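Local atomic coordinates of glucosamine-6-phosphate deaminase (Bacillus subtilis, PDB entry 2BKX), a protein that belongs to the family of glucosamine-6-phosphate isomerases and 6-phosphogluconolactonases, enzymes with a Rossmann-like alpha/beta fold, and holds fructose -6-phosphate in its pocket. Residues G140-E143 against P144-F148; E159-R162 against Q163-R167. All blocks are in the same frame, centred on the assembly; numbering follows the deposited sequence.

Contact 1: residues G140-E143 against P144-F148; sequences GFNE and PGTSF. With F6R (fructose -6-phosphate), chain C.
Thr146 turns back on Glu143 and grips its carbonyl oxygen twice. The hydroxyl OG1 donates to Glu143 O over 2.6 Å. It lies in the carbonyl plane and on a lone pair. The backbone N of Thr146 donates to the same Glu143 O over 3.1 Å, also in plane, with an N-H...O angle of 137°. OG1 of Thr146 stands beside its own backbone N (chi1 -60°), which puts both donors on one acceptor. The same torsion sends the methyl CG2 the other way, anti to the backbone N. There it meets the amide of Asn142, with CG2 of Thr146 3.6 Å from OD1 of Asn142. The two side chains cross at about a right angle. OD1 of Asn142 is buried here and has no polar partner in the model. The other branch, ND2, is held by the carbonyls of Ile139 and Met182.

Residues Glu143 to Thr146 form a type II beta turn in the loop between strands 128-131 and 153-156. Pro144 and Gly145 occupy its two corners. Gly145 has a positive phi, a backbone shape that suits glycine, since a side chain there would collide with the carbonyl oxygen of Pro144.

The Glu143 chain bends at chi2 (-80°) and carries its carboxylate away from the turn. Its OE1 passes the Pro144 ring, 3.7 Å from CD of Pro144. OE1 is hydrogen-bonded to His138 ND1 and Asn136 ND2, OE2 to Thr161 OG1 and Asn158 N. Four bonds thus fix the rotation of the buried carboxylate. His138 also binds fructose -6-phosphate through NE2, so Glu143 probably helps to position it from the second shell. Ahead of the turn, Gly140 O accepts from O3 of fructose -6-phosphate at 2.7 Å.

Contact 2: residues E159-R162 against Q163-R167; sequences EQTR and QANAR. With F6R (fructose -6-phosphate), chain C.
Gln163 lies over the first turn of helix 159-165, and its side chain reaches back across Gln160. Its CB sits 3.4 Å from Glu159 O and 3.6 Å from Gln160 O. CG stands anti to the backbone N (chi1 -178°), and the chain stays extended beyond it. This takes the terminal amide to Gln160, where NE2 of Gln163 comes 3.9 Å from CA and 4.0 Å from CG of Gln160. The contact is loose, and the two amide planes are 23° apart.

The backbone carries i to i+4 bonds: Gln163 N to Glu159 O, Ala164 N to Gln160 O and Asn165 N to Thr161 O. On another side of the helix, Arg162 NH1 bridges to Glu159 OE1 at 3.1 Å, in the guanidinium plane and on the syn lone pair. NE and NH2 of Arg162 reach the carbonyls of Pro176 and Val175.

Arg167 extends from CG to NE. Its NH1 donates to Ala164 O at 2.9 Å, from above the carbonyl plane. NH2 donates to O3P of fructose -6-phosphate at 2.8 Å, with the phosphorus at the guanidinium edge. The arrangement is that of a phosphate-binding arginine of the ligand pocket near the C-terminal end of a short alpha-helix.

In the fold
The two contacts follow one another along the chain, contact 1 first, with strand 153-156 between them. The centres of contact 1 and contact 2 are about 16 Å apart. Contact 1 lies in the loop after strand 128-131. Contact 2 is built on helix 159-165. The bond from Glu143 to Thr161 joins them directly. The Phe141 ring also packs on Thr161 CG2 and on Asn165 ND2, which is hydrogen-bonded to Tyr69 OH. Both contacts reach fructose -6-phosphate, contact 1 at the sugar hydroxyl O3 and contact 2 at the phosphate. Loop and helix therefore line one pocket from two points of the fold. Gly38, Thr39 and Lys202 supply further bonds to the ligand.

Contact 1: residues G140-E143 against P144-F148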
loop_
_atom_site.group_PDB
_atom_site.type_symbol
_atom_site.label_atom_id
_atom_site.label_comp_id
_atom_site.label_asym_id
_atom_site.label_seq_id
_atom_site.Cartn_x
_atom_site.Cartn_y
_atom_site.Cartn_z
ATOM N N GLY A 140 -0.678 -1.331 5.647
ATOM C CA GLY A 140 0.144 -0.160 5.911
ATOM C C GLY A 140 1.237 -0.552 6.903
ATOM O O GLY A 140 1.794 -1.638 6.793
ATOM N N PHE A 141 1.494 0.294 7.894
ATOM C CA PHE A 141 2.320 -0.127 9.039
ATOM C C PHE A 141 1.494 -0.247 10.315
ATOM O O PHE A 141 1.976 -0.003 11.449
ATOM C CB PHE A 141 3.543 0.761 9.232
ATOM C CG PHE A 141 4.645 0.552 8.213
ATOM C CD1 PHE A 141 5.322 1.652 7.765
ATOM C CD2 PHE A 141 5.045 -0.718 7.775
ATOM C CE1 PHE A 141 6.426 1.515 6.895
ATOM C CE2 PHE A 141 6.124 -0.849 6.874
ATOM C CZ PHE A 141 6.807 0.261 6.457
ATOM N N ASN A 142 0.240 -0.656 10.136
ATOM C CA ASN A 142 -0.628 -1.018 11.261
ATOM C C ASN A 142 -0.283 -2.412 11.730
ATOM O O ASN A 142 -0.670 -3.383 11.081
ATOM C CB ASN A 142 -2.098 -0.922 10.856
ATOM C CG ASN A 142 -2.474 0.462 10.439
ATOM O OD1 ASN A 142 -2.671 1.342 11.293
ATOM N ND2 ASN A 142 -2.627 0.669 9.146
ATOM N N GLU A 143 0.529 -2.478 12.797
ATOM C CA GLU A 143 1.040 -3.748 13.291
ATOM C C GLU A 143 0.004 -4.449 14.153
ATOM O O GLU A 143 -0.976 -3.840 14.597
ATOM C CB GLU A 143 2.320 -3.534 14.086
ATOM C CG GLU A 143 3.461 -2.867 13.308
ATOM C CD GLU A 143 4.259 -3.751 12.387
ATOM O OE1 GLU A 143 3.733 -4.759 11.877
ATOM O OE2 GLU A 143 5.470 -3.479 12.158
ATOM N N PRO A 144 0.217 -5.746 14.432
ATOM C CA PRO A 144 -0.697 -6.440 15.333
ATOM C C PRO A 144 -0.975 -5.694 16.614
ATOM O O PRO A 144 -0.074 -5.105 17.222
ATOM C CB PRO A 144 0.036 -7.757 15.573
ATOM C CG PRO A 144 0.785 -7.991 14.307
ATOM C CD PRO A 144 1.252 -6.642 13.893
ATOM N N GLY A 145 -2.259 -5.673 16.968
ATOM C CA GLY A 145 -2.731 -4.942 18.111
ATOM C C GLY A 145 -3.326 -3.588 17.813
ATOM O O GLY A 145 -3.809 -2.921 18.727
ATOM N N THR A 146 -3.288 -3.154 16.548
ATOM C CA THR A 146 -3.802 -1.856 16.202
ATOM C C THR A 146 -5.329 -1.921 16.147
ATOM O O THR A 146 -5.911 -2.831 15.565
ATOM C CB THR A 146 -3.244 -1.417 14.823
ATOM O OG1 THR A 146 -1.815 -1.350 14.868
ATOM C CG2 THR A 146 -3.728 -0.046 14.390
ATOM N N SER A 147 -5.974 -0.937 16.738
ATOM C CA SER A 147 -7.418 -0.809 16.617
ATOM C C SER A 147 -7.893 -0.693 15.175
ATOM O O SER A 147 -7.290 0.033 14.355
ATOM C CB SER A 147 -7.886 0.465 17.320
ATOM O OG SER A 147 -9.284 0.655 17.166
ATOM N N PHE A 148 -9.007 -1.363 14.857
ATOM C CA PHE A 148 -9.648 -1.203 13.574
ATOM C C PHE A 148 -10.206 0.208 13.368
ATOM O O PHE A 148 -10.560 0.571 12.250
ATOM C CB PHE A 148 -10.726 -2.261 13.359
ATOM C CG PHE A 148 -10.201 -3.664 13.160
ATOM C CD1 PHE A 148 -8.861 -4.006 13.217
ATOM C CD2 PHE A 148 -11.112 -4.676 12.924
ATOM C CE1 PHE A 148 -8.458 -5.305 13.003
ATOM C CE2 PHE A 148 -10.680 -5.991 12.728
ATOM C CZ PHE A 148 -9.384 -6.281 12.766
HETATM C C1 F6R C . 3.289 -0.619 1.674
HETATM C C2 F6R C . 2.976 -1.010 3.105
HETATM C C3 F6R C . 3.395 -2.322 3.782
HETATM C C4 F6R C . 3.845 -3.416 2.793
HETATM C C5 F6R C . 4.229 -4.724 3.464
HETATM C C6 F6R C . 4.716 -5.753 2.450
HETATM O O1 F6R C . 3.131 0.796 1.454
HETATM O O2 F6R C . 2.297 -0.233 3.739
HETATM O O3 F6R C . 2.273 -2.852 4.465
HETATM O O4 F6R C . 2.779 -3.653 1.879
HETATM O O5 F6R C . 5.203 -4.531 4.482
HETATM O O6 F6R C . 5.946 -5.282 1.878
HETATM P P F6R C . 6.555 -6.042 0.614
HETATM O O1P F6R C . 5.633 -5.762 -0.541
HETATM O O2P F6R C . 6.550 -7.505 0.967
HETATM O O3P F6R C . 7.920 -5.477 0.391
#

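Contact 2: residues E159-R162 against Q163-R167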
loop_
_atom_site.group_PDB
_atom_site.type_symbol
_atom_site.label_atom_id
_atom_site.label_comp_id
_atom_site.label_asym_id
_atom_site.label_seq_id
_atom_site.Cartn_x
_atom_site.Cartn_y
_atom_site.Cartn_z
ATOM N N GLU A 159 9.825 -5.580 15.198
ATOM C CA GLU A 159 11.100 -6.115 14.732
ATOM C C GLU A 159 10.973 -6.963 13.463
ATOM O O GLU A 159 11.840 -6.918 12.595
ATOM C CB GLU A 159 11.819 -6.878 15.852
ATOM C CG GLU A 159 12.104 -5.988 17.107
ATOM C CD GLU A 159 12.652 -4.555 16.841
ATOM O OE1 GLU A 159 13.499 -4.307 15.949
ATOM O OE2 GLU A 159 12.238 -3.630 17.578
ATOM N N GLN A 160 9.884 -7.713 13.315
ATOM C CA GLN A 160 9.716 -8.509 12.082
ATOM C C GLN A 160 9.671 -7.639 10.828
ATOM O O GLN A 160 10.139 -8.034 9.774
ATOM C CB GLN A 160 8.466 -9.356 12.156
ATOM C CG GLN A 160 8.391 -10.391 11.118
ATOM C CD GLN A 160 7.026 -10.958 11.021
ATOM O OE1 GLN A 160 6.779 -12.091 11.420
ATOM N NE2 GLN A 160 6.116 -10.161 10.533
ATOM N N THR A 161 9.080 -6.452 10.945
ATOM C CA THR A 161 9.002 -5.511 9.841
ATOM C C THR A 161 10.368 -4.947 9.498
ATOM O O THR A 161 10.758 -4.886 8.332
ATOM C CB THR A 161 8.042 -4.407 10.200
ATOM O OG1 THR A 161 6.776 -5.020 10.441
ATOM C CG2 THR A 161 7.930 -3.383 9.081
ATOM N N ARG A 162 11.130 -4.606 10.535
ATOM C CA ARG A 162 12.507 -4.117 10.305
ATOM C C ARG A 162 13.373 -5.219 9.675
ATOM O O ARG A 162 14.152 -4.954 8.757
ATOM C CB ARG A 162 13.094 -3.601 11.628
ATOM C CG ARG A 162 12.325 -2.393 12.119
ATOM C CD ARG A 162 12.896 -1.785 13.364
ATOM N NE ARG A 162 14.170 -1.128 13.083
ATOM C CZ ARG A 162 15.333 -1.373 13.670
ATOM N NH1 ARG A 162 15.464 -2.302 14.606
ATOM N NH2 ARG A 162 16.393 -0.687 13.284
ATOM N N GLN A 163 13.217 -6.452 10.170
ATOM C CA GLN A 163 13.943 -7.608 9.627
ATOM C C GLN A 163 13.596 -7.791 8.144
ATOM O O GLN A 163 14.477 -7.979 7.299
ATOM C CB GLN A 163 13.584 -8.852 10.472
ATOM C CG GLN A 163 14.228 -10.169 10.143
ATOM C CD GLN A 163 13.650 -11.324 10.985
ATOM O OE1 GLN A 163 14.405 -12.196 11.456
ATOM N NE2 GLN A 163 12.325 -11.333 11.205
ATOM N N ALA A 164 12.303 -7.719 7.804
ATOM C CA ALA A 164 11.870 -7.916 6.433
ATOM C C ALA A 164 12.392 -6.836 5.479
ATOM O O ALA A 164 12.711 -7.098 4.331
ATOM C CB ALA A 164 10.378 -7.968 6.361
ATOM N N ASN A 165 12.417 -5.603 5.949
ATOM C CA ASN A 165 12.728 -4.482 5.094
ATOM C C ASN A 165 14.223 -4.176 5.072
ATOM O O ASN A 165 14.645 -3.366 4.277
ATOM C CB ASN A 165 11.918 -3.240 5.509
ATOM C CG ASN A 165 10.441 -3.365 5.193
ATOM O OD1 ASN A 165 9.997 -4.442 4.777
ATOM N ND2 ASN A 165 9.684 -2.298 5.419
ATOM N N ALA A 166 15.009 -4.869 5.905
ATOM C CA ALA A 166 16.455 -4.641 5.959
ATOM C C ALA A 166 17.135 -4.814 4.603
ATOM O O ALA A 166 18.160 -4.163 4.320
ATOM C CB ALA A 166 17.118 -5.538 7.028
ATOM N N ARG A 167 16.589 -5.690 3.763
ATOM C CA ARG A 167 17.113 -5.945 2.417
ATOM C C ARG A 167 17.261 -4.704 1.579
ATOM O O ARG A 167 18.044 -4.671 0.655
ATOM C CB ARG A 167 16.227 -6.974 1.681
ATOM C CG ARG A 167 14.811 -6.503 1.370
ATOM C CD ARG A 167 13.777 -7.701 1.132
ATOM N NE ARG A 167 12.528 -7.351 0.373
ATOM C CZ ARG A 167 11.252 -7.277 0.836
ATOM N NH1 ARG A 167 10.933 -7.586 2.112
ATOM N NH2 ARG A 167 10.228 -6.952 -0.006
HETATM C C1 F6R C . 3.289 -0.619 1.674
HETATM C C2 F6R C . 2.976 -1.010 3.105
HETATM C C3 F6R C . 3.395 -2.322 3.782
HETATM C C4 F6R C . 3.845 -3.416 2.793
HETATM C C5 F6R C . 4.229 -4.724 3.464
HETATM C C6 F6R C . 4.716 -5.753 2.450
HETATM O O1 F6R C . 3.131 0.796 1.454
HETATM O O2 F6R C . 2.297 -0.233 3.739
HETATM O O3 F6R C . 2.273 -2.852 4.465
HETATM O O4 F6R C . 2.779 -3.653 1.879
HETATM O O5 F6R C . 5.203 -4.531 4.482
HETATM O O6 F6R C . 5.946 -5.282 1.878
HETATM P P F6R C . 6.555 -6.042 0.614
HETATM O O1P F6R C . 5.633 -5.762 -0.541
HETATM O O2P F6R C . 6.550 -7.505 0.967
HETATM O O3P F6R C . 7.920 -5.477 0.391
#